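Local coordinates for protein PHO85 cyclin PHO80 (Saccharomyces cerevisiae, PDB 2PMI) that acts as the cyclin partner of the cyclin-dependent kinase PHO85 and keeps phosphate-starvation-responsive genes repressed when phosphate is plentiful, at residues V37-R41 against R239-Y243; L64-H68 against I157-F162; T131-C135 against R169-R173. All blocks are in the same frame, centred on the assembly; numbering follows the deposited sequence.

Contact 1 of 3, residues V37-R41 against R239-Y243; sequences VLISR and RKVDY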
loop_
_atom_site.group_PDB
_atom_site.type_symbol
_atom_site.label_atom_id
_atom_site.label_comp_id
_atom_site.label_asym_id
_atom_site.label_seq_id
_atom_site.Cartn_x
_atom_site.Cartn_y
_atom_site.Cartn_z
ATOM N N VAL B 37 -21.976 -2.414 -15.168
ATOM C CA VAL B 37 -23.013 -3.255 -15.767
ATOM C C VAL B 37 -22.595 -4.713 -15.606
ATOM O O VAL B 37 -23.314 -5.498 -14.982
ATOM C CB VAL B 37 -23.298 -2.939 -17.287
ATOM C CG1 VAL B 37 -23.712 -1.492 -17.460
ATOM C CG2 VAL B 37 -22.099 -3.241 -18.140
ATOM N N LEU B 38 -21.425 -5.065 -16.136
ATOM C CA LEU B 38 -20.930 -6.429 -16.015
ATOM C C LEU B 38 -20.988 -6.890 -14.559
ATOM O O LEU B 38 -21.415 -8.002 -14.276
ATOM C CB LEU B 38 -19.492 -6.536 -16.538
ATOM C CG LEU B 38 -19.332 -6.394 -18.053
ATOM C CD1 LEU B 38 -17.891 -6.661 -18.490
ATOM C CD2 LEU B 38 -20.267 -7.377 -18.725
ATOM N N ILE B 39 -20.574 -6.044 -13.626
ATOM C CA ILE B 39 -20.615 -6.447 -12.230
ATOM C C ILE B 39 -22.039 -6.609 -11.719
ATOM O O ILE B 39 -22.375 -7.635 -11.129
ATOM C CB ILE B 39 -19.887 -5.453 -11.323
ATOM C CG1 ILE B 39 -18.391 -5.452 -11.652
ATOM C CG2 ILE B 39 -20.101 -5.846 -9.876
ATOM C CD1 ILE B 39 -17.576 -4.391 -10.890
ATOM N N SER B 40 -22.870 -5.600 -11.941
ATOM C CA SER B 40 -24.257 -5.651 -11.488
ATOM C C SER B 40 -24.985 -6.893 -12.000
ATOM O O SER B 40 -25.732 -7.542 -11.264
ATOM C CB SER B 40 -24.995 -4.398 -11.949
ATOM O OG SER B 40 -24.415 -3.251 -11.365
ATOM N N ARG B 41 -24.775 -7.207 -13.274
ATOM C CA ARG B 41 -25.398 -8.373 -13.886
ATOM C C ARG B 41 -25.009 -9.596 -13.071
ATOM O O ARG B 41 -25.862 -10.325 -12.562
ATOM C CB ARG B 41 -24.920 -8.550 -15.330
ATOM C CG ARG B 41 -25.479 -7.538 -16.318
ATOM C CD ARG B 41 -24.874 -7.766 -17.703
ATOM N NE ARG B 41 -25.617 -7.087 -18.766
ATOM C CZ ARG B 41 -25.294 -7.148 -20.056
ATOM N NH1 ARG B 41 -24.236 -7.854 -20.451
ATOM N NH2 ARG B 41 -26.036 -6.514 -20.957
ATOM N N ARG B 239 -28.656 -2.111 -19.101
ATOM C CA ARG B 239 -28.023 -1.826 -20.372
ATOM C C ARG B 239 -28.169 -2.984 -21.347
ATOM O O ARG B 239 -27.736 -4.102 -21.075
ATOM C CB ARG B 239 -26.544 -1.510 -20.168
ATOM C CG ARG B 239 -26.150 -0.064 -20.475
ATOM C CD ARG B 239 -26.514 0.900 -19.355
ATOM N NE ARG B 239 -27.920 0.805 -18.974
ATOM C CZ ARG B 239 -28.539 1.665 -18.167
ATOM N NH1 ARG B 239 -27.878 2.695 -17.647
ATOM N NH2 ARG B 239 -29.822 1.494 -17.877
ATOM N N LYS B 240 -28.790 -2.712 -22.487
ATOM C CA LYS B 240 -28.980 -3.729 -23.510
ATOM C C LYS B 240 -27.685 -3.823 -24.336
ATOM O O LYS B 240 -27.596 -3.263 -25.425
ATOM C CB LYS B 240 -30.169 -3.337 -24.393
ATOM C CG LYS B 240 -30.945 -4.518 -24.960
ATOM C CD LYS B 240 -32.051 -4.072 -25.911
ATOM C CE LYS B 240 -32.782 -5.261 -26.519
ATOM N NZ LYS B 240 -33.643 -4.872 -27.676
ATOM N N VAL B 241 -26.679 -4.526 -23.809
ATOM C CA VAL B 241 -25.384 -4.664 -24.498
ATOM C C VAL B 241 -24.776 -6.079 -24.421
ATOM O O VAL B 241 -24.982 -6.806 -23.446
ATOM C CB VAL B 241 -24.322 -3.696 -23.907
ATOM C CG1 VAL B 241 -23.382 -3.249 -24.998
ATOM C CG2 VAL B 241 -24.988 -2.509 -23.224
ATOM N N ASP B 242 -24.019 -6.454 -25.448
ATOM C CA ASP B 242 -23.360 -7.759 -25.505
ATOM C C ASP B 242 -21.852 -7.558 -25.431
ATOM O O ASP B 242 -21.229 -7.224 -26.444
ATOM C CB ASP B 242 -23.674 -8.477 -26.825
ATOM C CG ASP B 242 -25.008 -9.194 -26.808
ATOM O OD1 ASP B 242 -25.437 -9.622 -25.717
ATOM O OD2 ASP B 242 -25.615 -9.355 -27.891
ATOM N N TYR B 243 -21.253 -7.769 -24.262
ATOM C CA TYR B 243 -19.810 -7.573 -24.137
ATOM C C TYR B 243 -18.991 -8.785 -24.525
ATOM O O TYR B 243 -19.072 -9.832 -23.893
ATOM C CB TYR B 243 -19.428 -7.167 -22.719
ATOM C CG TYR B 243 -20.039 -5.871 -22.267
ATOM C CD1 TYR B 243 -21.333 -5.834 -21.749
ATOM C CD2 TYR B 243 -19.318 -4.677 -22.348
ATOM C CE1 TYR B 243 -21.898 -4.637 -21.318
ATOM C CE2 TYR B 243 -19.871 -3.472 -21.919
ATOM C CZ TYR B 243 -21.162 -3.461 -21.403
ATOM O OH TYR B 243 -21.717 -2.280 -20.968
#
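Y243, R41 and V37 carry most of this buried contact, in which an irregular segment from the C-terminal part of the chain lies across helix 32-51. The CA-to-CB bond of Y243 is directed toward the helix, and L38 lies over one ring face, with L38 CD2 3.6 Å from Y243 CD1. V37 CG2 approaches the ring obliquely, 3.4 Å from Y243 CZ, and the phenol oxygen is hydrogen-bonded to D34, one turn earlier on the same helix. R41, one turn after V37, reaches out with an extended side chain and meets backbone carbonyls rather than an acid: its NH2 donates to V241 O at 2.7 Å and to R239 O at 3.0 Å, and NH1 adds a weak bond to V241 O at 3.3 Å. Both carbonyls lie near the guanidinium plane, one on each side in sequence of K240, the centre of an inverse gamma turn. NH1 also bonds to V228 O, just beyond helix 216-227, while Y243 CE1 lies over one face of the guanidinium. V37 completes the contact, its CG1 3.9 Å from R239 CB. F78 of helix 77-86 borders V37 and R239. Through these carbonyl hydrogen bonds and the buried tyrosine, the irregular segment after helix 216-227 packs on the first helix of the cyclin fold.

Contact 2 of 3, residues L64-H68 against I157-F162; sequences LTRYH and ILENDF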
loop_
_atom_site.group_PDB
_atom_site.type_symbol
_atom_site.label_atom_id
_atom_site.label_comp_id
_atom_site.label_asym_id
_atom_site.label_seq_id
_atom_site.Cartn_x
_atom_site.Cartn_y
_atom_site.Cartn_z
ATOM N N LEU B 64 -29.723 -13.192 10.927
ATOM C CA LEU B 64 -29.337 -11.927 10.313
ATOM C C LEU B 64 -27.916 -11.418 10.513
ATOM O O LEU B 64 -27.300 -11.625 11.558
ATOM C CB LEU B 64 -30.295 -10.841 10.797
ATOM C CG LEU B 64 -31.770 -11.199 10.639
ATOM C CD1 LEU B 64 -32.621 -10.237 11.442
ATOM C CD2 LEU B 64 -32.140 -11.190 9.169
ATOM N N THR B 65 -27.423 -10.718 9.493
ATOM C CA THR B 65 -26.096 -10.111 9.506
ATOM C C THR B 65 -26.277 -8.598 9.401
ATOM O O THR B 65 -27.351 -8.118 9.022
ATOM C CB THR B 65 -25.255 -10.544 8.306
ATOM O OG1 THR B 65 -25.944 -10.196 7.100
ATOM C CG2 THR B 65 -24.989 -12.035 8.349
ATOM N N ARG B 66 -25.224 -7.852 9.729
ATOM C CA ARG B 66 -25.272 -6.395 9.663
ATOM C C ARG B 66 -25.679 -5.928 8.273
ATOM O O ARG B 66 -26.191 -4.816 8.110
ATOM C CB ARG B 66 -23.900 -5.800 9.976
ATOM C CG ARG B 66 -23.446 -5.944 11.402
ATOM C CD ARG B 66 -24.289 -5.084 12.307
ATOM N NE ARG B 66 -23.633 -4.845 13.586
ATOM C CZ ARG B 66 -24.161 -4.105 14.554
ATOM N NH1 ARG B 66 -25.350 -3.543 14.377
ATOM N NH2 ARG B 66 -23.500 -3.919 15.688
ATOM N N TYR B 67 -25.450 -6.785 7.278
ATOM C CA TYR B 67 -25.740 -6.450 5.888
ATOM C C TYR B 67 -27.178 -6.683 5.459
ATOM O O TYR B 67 -27.532 -6.471 4.301
ATOM C CB TYR B 67 -24.795 -7.223 4.974
ATOM C CG TYR B 67 -23.390 -7.264 5.510
ATOM C CD1 TYR B 67 -22.956 -8.333 6.291
ATOM C CD2 TYR B 67 -22.510 -6.202 5.297
ATOM C CE1 TYR B 67 -21.683 -8.348 6.853
ATOM C CE2 TYR B 67 -21.228 -6.204 5.859
ATOM C CZ TYR B 67 -20.827 -7.284 6.636
ATOM O OH TYR B 67 -19.578 -7.296 7.203
ATOM N N HIS B 68 -28.009 -7.107 6.397
ATOM C CA HIS B 68 -29.402 -7.361 6.092
ATOM C C HIS B 68 -30.255 -6.116 6.210
ATOM O O HIS B 68 -30.133 -5.367 7.174
ATOM C CB HIS B 68 -29.967 -8.440 7.027
ATOM C CG HIS B 68 -29.790 -9.832 6.517
ATOM N ND1 HIS B 68 -28.617 -10.538 6.671
ATOM C CD2 HIS B 68 -30.610 -10.617 5.780
ATOM C CE1 HIS B 68 -28.721 -11.696 6.046
ATOM N NE2 HIS B 68 -29.920 -11.769 5.495
ATOM N N ILE B 157 -20.016 1.234 11.824
ATOM C CA ILE B 157 -20.134 -0.142 12.293
ATOM C C ILE B 157 -20.249 -1.118 11.130
ATOM O O ILE B 157 -19.717 -2.226 11.181
ATOM C CB ILE B 157 -21.342 -0.329 13.232
ATOM C CG1 ILE B 157 -22.635 -0.002 12.504
ATOM C CG2 ILE B 157 -21.192 0.558 14.444
ATOM C CD1 ILE B 157 -23.855 -0.109 13.401
ATOM N N LEU B 158 -20.934 -0.704 10.077
ATOM C CA LEU B 158 -21.064 -1.557 8.916
ATOM C C LEU B 158 -19.672 -1.855 8.305
ATOM O O LEU B 158 -19.459 -2.897 7.683
ATOM C CB LEU B 158 -21.988 -0.879 7.908
ATOM C CG LEU B 158 -22.633 -1.732 6.815
ATOM C CD1 LEU B 158 -23.231 -3.019 7.362
ATOM C CD2 LEU B 158 -23.716 -0.902 6.172
ATOM N N GLU B 159 -18.719 -0.947 8.507
ATOM C CA GLU B 159 -17.350 -1.109 7.995
ATOM C C GLU B 159 -16.449 -1.852 8.993
ATOM O O GLU B 159 -15.543 -2.612 8.614
ATOM C CB GLU B 159 -16.735 0.263 7.713
ATOM C CG GLU B 159 -15.246 0.207 7.419
ATOM C CD GLU B 159 -14.516 1.484 7.790
ATOM O OE1 GLU B 159 -14.767 2.007 8.902
ATOM O OE2 GLU B 159 -13.681 1.952 6.981
ATOM N N ASN B 160 -16.695 -1.597 10.272
ATOM C CA ASN B 160 -15.935 -2.210 11.340
ATOM C C ASN B 160 -16.191 -3.701 11.351
ATOM O O ASN B 160 -15.270 -4.499 11.506
ATOM C CB ASN B 160 -16.352 -1.611 12.671
ATOM C CG ASN B 160 -15.417 -1.990 13.783
ATOM O OD1 ASN B 160 -14.202 -2.019 13.598
ATOM N ND2 ASN B 160 -15.970 -2.268 14.955
ATOM N N ASP B 161 -17.463 -4.054 11.178
ATOM C CA ASP B 161 -17.927 -5.440 11.133
ATOM C C ASP B 161 -17.192 -6.202 10.050
ATOM O O ASP B 161 -16.481 -7.166 10.337
ATOM C CB ASP B 161 -19.423 -5.482 10.828
ATOM C CG ASP B 161 -20.007 -6.862 10.980
ATOM O OD1 ASP B 161 -20.227 -7.285 12.141
ATOM O OD2 ASP B 161 -20.237 -7.526 9.943
ATOM N N PHE B 162 -17.364 -5.766 8.805
ATOM C CA PHE B 162 -16.697 -6.417 7.678
ATOM C C PHE B 162 -15.192 -6.549 7.880
ATOM O O PHE B 162 -14.602 -7.570 7.524
ATOM C CB PHE B 162 -16.975 -5.655 6.377
ATOM C CG PHE B 162 -16.227 -6.187 5.180
ATOM C CD1 PHE B 162 -14.910 -5.799 4.932
ATOM C CD2 PHE B 162 -16.845 -7.060 4.291
ATOM C CE1 PHE B 162 -14.220 -6.270 3.817
ATOM C CE2 PHE B 162 -16.170 -7.542 3.164
ATOM C CZ PHE B 162 -14.853 -7.147 2.924
#
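A type I beta turn, T65 to H68, in the loop between helices 32-51 and 77-86 packs against helix 152-164 of the cyclin fold. Within the turn, H68 N bonds to T65 O at 2.9 Å, and T65 OG1 shares a 2.7 Å hydrogen bond with H68 ND1. The two central residues, R66 and Y67, meet the helix. Apolar contact centres on L158: its CD1 lies 3.9 Å from R66 CB and 3.9 Å from Y67 CD2, and 3.5 Å from R66 O, so this one methyl touches both corner residues. The Y67 ring runs on towards the following helical turn, with F162 CB near its plane at the edge, 4.2 Å from Y67 CZ. L105 of helix 92-108 touches both aromatic side chains, continuing the apolar packing inwards. At the more exposed side, the R66 side chain passes across the I157 and D161 side chains. I157 CD1 sits over one face of its guanidinium, 3.9 Å from NH1. The charged partners are looser: R66 NE is 4.4 Å from D161 OD1, beyond salt-bridge range, and D161 OD2 instead forms a salt bridge with R165 one turn further along. R66 CG nevertheless comes within 3.6 Å of D161 OD1, so the aliphatic part of the arginine borders the acid. The turn thus packs on a helix that meets PHO85 through E159 and N160, E159 OE1 being hydrogen-bonded to the kinase backbone. On the more buried side, Y67 OH reaches both backbone and carboxylate, 3.0 Å from F162 CA and 2.8 Å from D161 OD2.

Contact 3 of 3, residues T131-C135 against R169-R173; sequences TKGLC and RIIPR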
loop_
_atom_site.group_PDB
_atom_site.type_symbol
_atom_site.label_atom_id
_atom_site.label_comp_id
_atom_site.label_asym_id
_atom_site.label_seq_id
_atom_site.Cartn_x
_atom_site.Cartn_y
_atom_site.Cartn_z
ATOM N N THR B 131 -11.711 1.056 -1.338
ATOM C CA THR B 131 -11.178 2.369 -1.652
ATOM C C THR B 131 -10.226 2.876 -0.589
ATOM O O THR B 131 -9.082 3.215 -0.893
ATOM C CB THR B 131 -12.325 3.366 -1.857
ATOM O OG1 THR B 131 -12.959 3.085 -3.112
ATOM C CG2 THR B 131 -11.814 4.796 -1.872
ATOM N N LYS B 132 -10.686 2.913 0.655
ATOM C CA LYS B 132 -9.853 3.395 1.738
ATOM C C LYS B 132 -8.603 2.561 1.983
ATOM O O LYS B 132 -7.510 3.112 2.133
ATOM C CB LYS B 132 -10.666 3.499 3.028
ATOM C CG LYS B 132 -11.689 4.624 3.002
ATOM C CD LYS B 132 -12.597 4.609 4.231
ATOM C CE LYS B 132 -11.813 4.818 5.516
ATOM N NZ LYS B 132 -12.694 4.716 6.716
ATOM N N GLY B 133 -8.740 1.243 1.999
ATOM C CA GLY B 133 -7.582 0.409 2.264
ATOM C C GLY B 133 -6.625 0.205 1.108
ATOM O O GLY B 133 -5.466 -0.178 1.309
ATOM N N LEU B 134 -7.085 0.484 -0.104
ATOM C CA LEU B 134 -6.247 0.268 -1.272
ATOM C C LEU B 134 -5.915 1.478 -2.141
ATOM O O LEU B 134 -5.066 1.373 -3.022
ATOM C CB LEU B 134 -6.903 -0.779 -2.183
ATOM C CG LEU B 134 -7.416 -2.103 -1.614
ATOM C CD1 LEU B 134 -7.947 -2.954 -2.758
ATOM C CD2 LEU B 134 -6.308 -2.832 -0.894
ATOM N N CYS B 135 -6.557 2.618 -1.917
ATOM C CA CYS B 135 -6.308 3.759 -2.792
ATOM C C CYS B 135 -5.652 5.015 -2.220
ATOM O O CYS B 135 -5.664 5.242 -1.008
ATOM C CB CYS B 135 -7.619 4.147 -3.459
ATOM S SG CYS B 135 -8.217 2.916 -4.615
ATOM N N ARG B 169 -7.949 -8.465 5.711
ATOM C CA ARG B 169 -7.301 -9.156 4.597
ATOM C C ARG B 169 -8.023 -8.798 3.321
ATOM O O ARG B 169 -8.595 -9.646 2.635
ATOM C CB ARG B 169 -7.319 -10.666 4.837
ATOM C CG ARG B 169 -6.576 -11.038 6.103
ATOM C CD ARG B 169 -5.845 -12.351 5.945
ATOM N NE ARG B 169 -4.953 -12.388 4.789
ATOM C CZ ARG B 169 -3.658 -12.684 4.864
ATOM N NH1 ARG B 169 -3.102 -12.961 6.038
ATOM N NH2 ARG B 169 -2.919 -12.725 3.766
ATOM N N ILE B 170 -7.959 -7.507 3.027
ATOM C CA ILE B 170 -8.611 -6.878 1.888
ATOM C C ILE B 170 -7.820 -6.800 0.583
ATOM O O ILE B 170 -8.400 -6.434 -0.438
ATOM C CB ILE B 170 -8.969 -5.459 2.262
ATOM C CG1 ILE B 170 -7.671 -4.711 2.611
ATOM C CG2 ILE B 170 -9.913 -5.458 3.437
ATOM C CD1 ILE B 170 -7.845 -3.306 3.106
ATOM N N ILE B 171 -6.519 -7.112 0.597
ATOM C CA ILE B 171 -5.713 -7.025 -0.632
ATOM C C ILE B 171 -5.942 -8.251 -1.524
ATOM O O ILE B 171 -5.477 -9.348 -1.225
ATOM C CB ILE B 171 -4.188 -6.893 -0.321
ATOM C CG1 ILE B 171 -3.934 -5.744 0.663
ATOM C CG2 ILE B 171 -3.402 -6.617 -1.600
ATOM C CD1 ILE B 171 -2.491 -5.748 1.236
ATOM N N PRO B 172 -6.643 -8.065 -2.651
ATOM C CA PRO B 172 -6.937 -9.155 -3.582
ATOM C C PRO B 172 -5.700 -9.778 -4.195
ATOM O O PRO B 172 -5.233 -9.370 -5.257
ATOM C CB PRO B 172 -7.827 -8.487 -4.621
ATOM C CG PRO B 172 -7.242 -7.113 -4.698
ATOM C CD PRO B 172 -7.001 -6.760 -3.240
ATOM N N ARG B 173 -5.164 -10.774 -3.517
ATOM C CA ARG B 173 -3.994 -11.469 -4.012
ATOM C C ARG B 173 -4.344 -12.976 -4.028
ATOM O O ARG B 173 -5.112 -13.463 -3.183
ATOM C CB ARG B 173 -2.811 -11.148 -3.100
ATOM C CG ARG B 173 -1.472 -10.935 -3.802
ATOM C CD ARG B 173 -0.465 -10.439 -2.788
ATOM N NE ARG B 173 0.911 -10.688 -3.183
ATOM C CZ ARG B 173 1.953 -10.447 -2.395
ATOM N NH1 ARG B 173 1.748 -9.952 -1.182
ATOM N NH2 ARG B 173 3.190 -10.711 -2.808
#
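Apolar packing joins the C-terminal end of helix 119-134 to the loop that leads from helix 152-164 to helix 176-183. The CA-to-CB bond of I170 is directed toward the helix, and its CD1 lies 3.8 Å from G133 CA; a CB on G133 would collide with that methyl, so the missing side chain lets the isoleucine lie against the backbone. I170 CG1 is also 4.2 Å from L134 CD2, and I170 O is hydrogen-bonded to Y101 of helix 92-108. Next, I171 turns sideways and brings CG1 to 4.1 Å from the same leucine methyl, L134 CD2. P172, the centre of an inverse gamma turn, presents its ring, with CD 4.0 Å from L134 CD1. L134 thus touches three consecutive loop residues. The contact is buried in the complex, where PHO85 packs on I170, I171 and P172, and R173 NH1 forms a salt bridge with an acidic side chain of the kinase. Helix 92-108 borders it within the cyclin: T97 touches L134 and Y100 touches P172.

Along the chain the order is 37-41, 64-68, 131-135, 157-162, 169-173 and 239-243, so contact 1 encloses the other two, whose segments alternate. Contacts 2 and 3 have centres about 18 Å apart and meet directly through the salt bridge between K132 NZ and E159 OE2, 2.9 Å long, which ties helix 119-134 to helix 152-164. Contact 1 lies on the opposite side of the chain's centre, its own centre about 28 Å from that of contact 2 and about 25 Å from that of contact 3. PHO85 reaches K132 and E159 as well as the 169-173 loop, whereas it does not touch contact 1. The kinase-facing side and the tail-bearing side are thus separate parts of this cyclin, whose regular structure is all helix.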